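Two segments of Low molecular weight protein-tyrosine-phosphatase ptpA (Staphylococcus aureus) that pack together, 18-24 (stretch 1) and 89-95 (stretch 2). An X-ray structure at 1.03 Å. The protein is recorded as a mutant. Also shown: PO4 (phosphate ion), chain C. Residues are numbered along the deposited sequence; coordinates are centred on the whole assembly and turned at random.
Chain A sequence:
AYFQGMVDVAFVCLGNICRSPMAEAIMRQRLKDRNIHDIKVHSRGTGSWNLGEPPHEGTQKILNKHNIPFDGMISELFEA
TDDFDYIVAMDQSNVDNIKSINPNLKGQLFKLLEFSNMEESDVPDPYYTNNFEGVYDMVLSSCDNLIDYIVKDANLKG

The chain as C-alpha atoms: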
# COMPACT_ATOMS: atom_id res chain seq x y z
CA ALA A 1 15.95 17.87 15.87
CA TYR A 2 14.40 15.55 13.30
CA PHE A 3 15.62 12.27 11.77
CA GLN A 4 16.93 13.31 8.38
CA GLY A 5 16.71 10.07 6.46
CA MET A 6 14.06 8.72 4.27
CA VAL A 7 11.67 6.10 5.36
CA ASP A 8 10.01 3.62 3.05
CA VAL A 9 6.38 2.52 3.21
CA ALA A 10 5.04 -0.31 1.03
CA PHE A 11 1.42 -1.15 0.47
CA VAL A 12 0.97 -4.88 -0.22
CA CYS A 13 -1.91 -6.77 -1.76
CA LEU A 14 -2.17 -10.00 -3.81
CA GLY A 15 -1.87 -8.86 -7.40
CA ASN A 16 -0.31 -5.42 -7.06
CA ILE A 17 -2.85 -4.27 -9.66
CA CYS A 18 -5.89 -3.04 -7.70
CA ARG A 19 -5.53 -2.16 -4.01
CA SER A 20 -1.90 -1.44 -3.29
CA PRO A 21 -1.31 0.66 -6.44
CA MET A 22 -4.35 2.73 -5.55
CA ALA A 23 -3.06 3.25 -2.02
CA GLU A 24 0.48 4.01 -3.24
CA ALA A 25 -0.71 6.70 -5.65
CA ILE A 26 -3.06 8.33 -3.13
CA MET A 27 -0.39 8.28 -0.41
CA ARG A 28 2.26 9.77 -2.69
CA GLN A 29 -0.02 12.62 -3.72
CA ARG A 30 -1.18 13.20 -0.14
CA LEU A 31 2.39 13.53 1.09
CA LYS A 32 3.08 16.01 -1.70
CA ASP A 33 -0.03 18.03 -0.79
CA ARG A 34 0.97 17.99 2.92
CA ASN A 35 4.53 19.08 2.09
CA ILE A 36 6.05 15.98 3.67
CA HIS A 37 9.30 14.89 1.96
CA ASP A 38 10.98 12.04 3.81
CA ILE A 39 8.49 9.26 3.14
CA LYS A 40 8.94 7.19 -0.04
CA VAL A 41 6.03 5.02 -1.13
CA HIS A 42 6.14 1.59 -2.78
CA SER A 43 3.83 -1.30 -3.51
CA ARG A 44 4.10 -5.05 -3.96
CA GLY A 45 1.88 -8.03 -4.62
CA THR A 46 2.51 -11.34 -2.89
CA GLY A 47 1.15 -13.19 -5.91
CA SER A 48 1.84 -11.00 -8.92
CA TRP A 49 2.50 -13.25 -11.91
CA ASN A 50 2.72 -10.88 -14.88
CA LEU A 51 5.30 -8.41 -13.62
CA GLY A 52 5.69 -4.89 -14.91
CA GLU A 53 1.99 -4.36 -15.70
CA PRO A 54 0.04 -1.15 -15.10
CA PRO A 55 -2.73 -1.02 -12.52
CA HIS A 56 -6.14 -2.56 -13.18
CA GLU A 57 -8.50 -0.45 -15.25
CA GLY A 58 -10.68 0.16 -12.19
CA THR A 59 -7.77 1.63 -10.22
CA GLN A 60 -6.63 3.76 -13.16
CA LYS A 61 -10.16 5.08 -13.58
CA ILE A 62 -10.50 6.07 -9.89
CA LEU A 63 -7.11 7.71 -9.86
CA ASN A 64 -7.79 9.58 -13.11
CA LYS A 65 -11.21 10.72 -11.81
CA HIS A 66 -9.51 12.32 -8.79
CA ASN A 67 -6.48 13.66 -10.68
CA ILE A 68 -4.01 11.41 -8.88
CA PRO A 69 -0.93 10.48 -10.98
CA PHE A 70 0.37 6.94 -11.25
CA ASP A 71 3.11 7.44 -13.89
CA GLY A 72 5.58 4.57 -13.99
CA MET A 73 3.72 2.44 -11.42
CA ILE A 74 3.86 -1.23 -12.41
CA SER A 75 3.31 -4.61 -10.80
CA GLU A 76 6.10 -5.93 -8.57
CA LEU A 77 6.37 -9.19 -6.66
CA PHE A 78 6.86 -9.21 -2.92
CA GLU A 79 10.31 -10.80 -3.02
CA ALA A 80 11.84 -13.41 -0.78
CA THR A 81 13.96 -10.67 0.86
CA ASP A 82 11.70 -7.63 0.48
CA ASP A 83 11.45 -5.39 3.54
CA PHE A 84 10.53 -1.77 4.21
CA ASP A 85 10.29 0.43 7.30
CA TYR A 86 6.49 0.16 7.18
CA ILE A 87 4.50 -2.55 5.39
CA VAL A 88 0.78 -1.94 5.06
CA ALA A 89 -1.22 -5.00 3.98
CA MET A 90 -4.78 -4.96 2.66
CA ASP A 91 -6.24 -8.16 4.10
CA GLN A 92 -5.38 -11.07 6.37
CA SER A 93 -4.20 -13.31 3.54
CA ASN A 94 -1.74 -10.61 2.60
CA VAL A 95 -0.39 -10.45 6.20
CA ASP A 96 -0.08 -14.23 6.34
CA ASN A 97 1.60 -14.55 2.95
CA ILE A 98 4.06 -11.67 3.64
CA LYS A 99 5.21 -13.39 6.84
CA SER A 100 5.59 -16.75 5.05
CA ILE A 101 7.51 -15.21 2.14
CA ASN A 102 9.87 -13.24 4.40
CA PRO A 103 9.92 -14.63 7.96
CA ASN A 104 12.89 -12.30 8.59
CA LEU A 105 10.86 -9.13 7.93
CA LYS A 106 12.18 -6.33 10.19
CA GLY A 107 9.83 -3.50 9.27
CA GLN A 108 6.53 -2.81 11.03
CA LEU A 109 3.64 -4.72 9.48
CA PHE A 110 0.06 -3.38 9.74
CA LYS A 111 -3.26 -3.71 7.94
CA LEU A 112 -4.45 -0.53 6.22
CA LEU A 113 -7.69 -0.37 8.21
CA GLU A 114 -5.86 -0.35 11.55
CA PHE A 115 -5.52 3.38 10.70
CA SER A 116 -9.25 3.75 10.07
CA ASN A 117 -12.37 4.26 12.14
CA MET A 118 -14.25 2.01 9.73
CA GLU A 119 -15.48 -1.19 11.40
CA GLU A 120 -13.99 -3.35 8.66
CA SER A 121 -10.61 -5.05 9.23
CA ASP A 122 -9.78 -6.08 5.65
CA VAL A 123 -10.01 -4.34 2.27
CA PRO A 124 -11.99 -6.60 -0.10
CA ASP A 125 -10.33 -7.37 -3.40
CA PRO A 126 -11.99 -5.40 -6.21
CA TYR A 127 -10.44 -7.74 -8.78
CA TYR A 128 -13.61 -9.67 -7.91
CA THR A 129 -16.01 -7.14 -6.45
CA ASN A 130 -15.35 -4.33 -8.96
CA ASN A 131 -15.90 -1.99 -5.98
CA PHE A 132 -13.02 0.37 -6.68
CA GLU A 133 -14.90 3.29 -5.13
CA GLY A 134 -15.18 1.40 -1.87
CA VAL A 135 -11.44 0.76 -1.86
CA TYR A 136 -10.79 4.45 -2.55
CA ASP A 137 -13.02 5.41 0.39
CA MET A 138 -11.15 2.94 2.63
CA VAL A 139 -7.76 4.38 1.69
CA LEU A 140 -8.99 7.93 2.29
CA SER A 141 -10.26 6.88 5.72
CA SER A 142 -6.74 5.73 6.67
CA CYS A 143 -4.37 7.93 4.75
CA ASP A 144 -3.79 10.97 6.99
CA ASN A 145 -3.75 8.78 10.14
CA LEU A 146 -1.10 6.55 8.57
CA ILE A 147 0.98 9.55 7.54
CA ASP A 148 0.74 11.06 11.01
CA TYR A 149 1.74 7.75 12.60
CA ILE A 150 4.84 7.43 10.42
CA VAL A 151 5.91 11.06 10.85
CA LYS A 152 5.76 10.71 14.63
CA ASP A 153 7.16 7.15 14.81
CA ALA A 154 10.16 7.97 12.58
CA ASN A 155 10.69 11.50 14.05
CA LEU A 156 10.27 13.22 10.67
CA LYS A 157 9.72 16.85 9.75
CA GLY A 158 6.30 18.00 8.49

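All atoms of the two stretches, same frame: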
# COMPACT_ATOMS: atom_id res chain seq x y z
N CYS A 18 -4.68 -3.78 -8.09
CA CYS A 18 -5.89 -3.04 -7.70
C CYS A 18 -5.62 -2.23 -6.45
O CYS A 18 -5.54 -0.98 -6.50
CB CYS A 18 -7.08 -3.96 -7.49
SG CYS A 18 -7.57 -4.90 -8.97
N ARG A 19 -5.53 -2.87 -5.30
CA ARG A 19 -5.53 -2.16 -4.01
C ARG A 19 -4.26 -1.42 -3.69
O ARG A 19 -4.27 -0.22 -3.41
CB ARG A 19 -5.87 -3.12 -2.87
CG ARG A 19 -7.30 -3.62 -2.92
CD ARG A 19 -7.57 -4.84 -2.03
NE ARG A 19 -6.88 -5.99 -2.56
CZ ARG A 19 -6.76 -7.15 -1.95
NH1 ARG A 19 -7.36 -7.32 -0.78
NH2 ARG A 19 -6.06 -8.13 -2.50
N SER A 20 -3.12 -2.11 -3.70
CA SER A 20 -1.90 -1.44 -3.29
C SER A 20 -1.45 -0.36 -4.27
O SER A 20 -0.92 0.64 -3.81
CB SER A 20 -0.78 -2.42 -2.92
OG SER A 20 -0.34 -3.22 -4.01
N PRO A 21 -1.66 -0.48 -5.60
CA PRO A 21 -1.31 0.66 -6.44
C PRO A 21 -2.20 1.86 -6.12
O PRO A 21 -1.74 3.01 -6.15
CB PRO A 21 -1.55 0.15 -7.88
CG PRO A 21 -1.37 -1.33 -7.76
CD PRO A 21 -2.01 -1.67 -6.42
N MET A 22 -3.49 1.62 -5.87
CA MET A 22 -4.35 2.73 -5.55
C MET A 22 -3.85 3.46 -4.30
O MET A 22 -3.77 4.70 -4.26
CB MET A 22 -5.80 2.26 -5.35
CG MET A 22 -6.73 3.42 -5.36
SD MET A 22 -8.42 3.09 -4.80
CE MET A 22 -8.97 1.87 -5.98
N ALA A 23 -3.55 2.69 -3.25
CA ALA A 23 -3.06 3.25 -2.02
C ALA A 23 -1.73 4.00 -2.22
O ALA A 23 -1.53 5.07 -1.68
CB ALA A 23 -2.93 2.18 -0.95
N GLU A 24 -0.81 3.39 -2.99
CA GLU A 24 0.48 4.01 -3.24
C GLU A 24 0.28 5.38 -3.87
O GLU A 24 0.90 6.36 -3.46
CB GLU A 24 1.33 3.13 -4.16
CG GLU A 24 2.58 3.80 -4.63
CD GLU A 24 3.40 3.02 -5.64
OE1 GLU A 24 3.08 1.87 -5.99
OE2 GLU A 24 4.38 3.63 -6.14
N ALA A 89 -0.51 -3.95 4.69
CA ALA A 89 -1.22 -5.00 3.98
C ALA A 89 -2.69 -4.64 3.85
O ALA A 89 -3.24 -3.95 4.69
CB ALA A 89 -1.09 -6.29 4.76
N MET A 90 -3.36 -5.22 2.83
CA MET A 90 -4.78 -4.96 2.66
C MET A 90 -5.69 -5.90 3.44
O MET A 90 -6.70 -5.44 3.99
CB MET A 90 -5.12 -4.97 1.17
CG MET A 90 -4.36 -3.90 0.41
SD MET A 90 -4.92 -2.25 0.89
CE MET A 90 -3.53 -1.29 0.39
N ASP A 91 -5.39 -7.19 3.46
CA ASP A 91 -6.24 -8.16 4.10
C ASP A 91 -5.40 -9.22 4.82
O ASP A 91 -4.15 -9.19 4.80
CB ASP A 91 -7.25 -8.76 3.07
CG ASP A 91 -6.62 -9.67 2.03
OD1 ASP A 91 -5.61 -10.29 2.33
OD2 ASP A 91 -7.19 -9.74 0.90
N GLN A 92 -6.08 -10.10 5.55
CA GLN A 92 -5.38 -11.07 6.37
C GLN A 92 -4.54 -12.00 5.54
O GLN A 92 -3.44 -12.40 5.98
CB GLN A 92 -6.37 -11.89 7.18
CG GLN A 92 -5.71 -12.82 8.17
CD GLN A 92 -4.87 -12.06 9.22
OE1 GLN A 92 -5.31 -11.04 9.74
NE2 GLN A 92 -3.68 -12.57 9.52
N SER A 93 -5.02 -12.42 4.37
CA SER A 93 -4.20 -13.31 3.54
C SER A 93 -2.90 -12.63 3.15
O SER A 93 -1.87 -13.28 3.06
CB SER A 93 -4.98 -13.79 2.31
OG SER A 93 -5.17 -12.76 1.32
N ASN A 94 -2.95 -11.33 2.91
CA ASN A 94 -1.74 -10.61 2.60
C ASN A 94 -0.73 -10.64 3.78
O ASN A 94 0.47 -10.91 3.57
CB ASN A 94 -2.04 -9.15 2.26
CG ASN A 94 -3.04 -8.92 1.15
OD1 ASN A 94 -3.70 -7.87 1.19
ND2 ASN A 94 -3.11 -9.78 0.14
N VAL A 95 -1.22 -10.39 5.00
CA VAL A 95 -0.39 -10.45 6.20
C VAL A 95 0.26 -11.83 6.29
O VAL A 95 1.48 -11.99 6.47
CB VAL A 95 -1.21 -10.16 7.45
CG1 VAL A 95 -0.40 -10.50 8.72
CG2 VAL A 95 -1.65 -8.69 7.47
P PO4 C . -5.20 -6.74 -5.87
O1 PO4 C . -5.75 -5.61 -5.05
O2 PO4 C . -4.70 -7.89 -5.01
O3 PO4 C . -6.35 -7.26 -6.79
O4 PO4 C . -4.14 -6.27 -6.84
O HOH W 1 -5.89 -10.79 -1.24

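A guanidinium has several N-H bonds around its edge, so one arginine can bind an anion and a carboxylate at once, and the contact between these two segments is a compact example. Arg19 and Asp91 form a salt bridge in which Arg19 NH1 donates to Asp91 OD2 at 3.0 Å, with a nearly straight N-H...acceptor angle of 170°. The carboxylate oxygen lies at the edge of the guanidinium, near its plane, where the N-H bonds point. Phosphate O1 also occupies the edge, 2.8 Å from Arg19 NE, while Arg19 NH2 reaches phosphate O2 at 2.9 Å; both angles are close to linear. The backbone contributes as well, since Arg19 N lies 2.8 Å from phosphate O1 and Cys18 N 2.8 Å from phosphate O4. A protein tyrosine phosphatase would be expected to bind phosphate groups in such a way. One water ties the pair together again, accepting from Arg19 NH2 at 2.9 Å and donating to Asp91 OD2 at 2.7 Å.

Asp91 is itself positioned by its own segment. It caps the following helix, Asp91 OD1 accepting from Asn94 N at 2.9 Å; Asp91 OD1 also accepts from Ser93 OG at 2.7 Å, so its two carboxylate oxygens serve different ends: OD1 the helix start, OD2 the arginine. Asn94 answers in the reverse direction, its OD1 accepting from Asp91 N at 2.9 Å.

Apolar packing lies beside these polar contacts. Met90 CB covers one face of the guanidinium, leaving the edge free for charged partners, and Arg19 CB meets Met90 CG at 3.7 Å. Beyond the arginine, the methionine's terminal methyl settles against the first helix: Met90 CE lies 3.8 Å from Ala23 CB and 4.0 Å from Ser20 CA. Arg19 and Met90 thus supply most of the 232 Å² buried here.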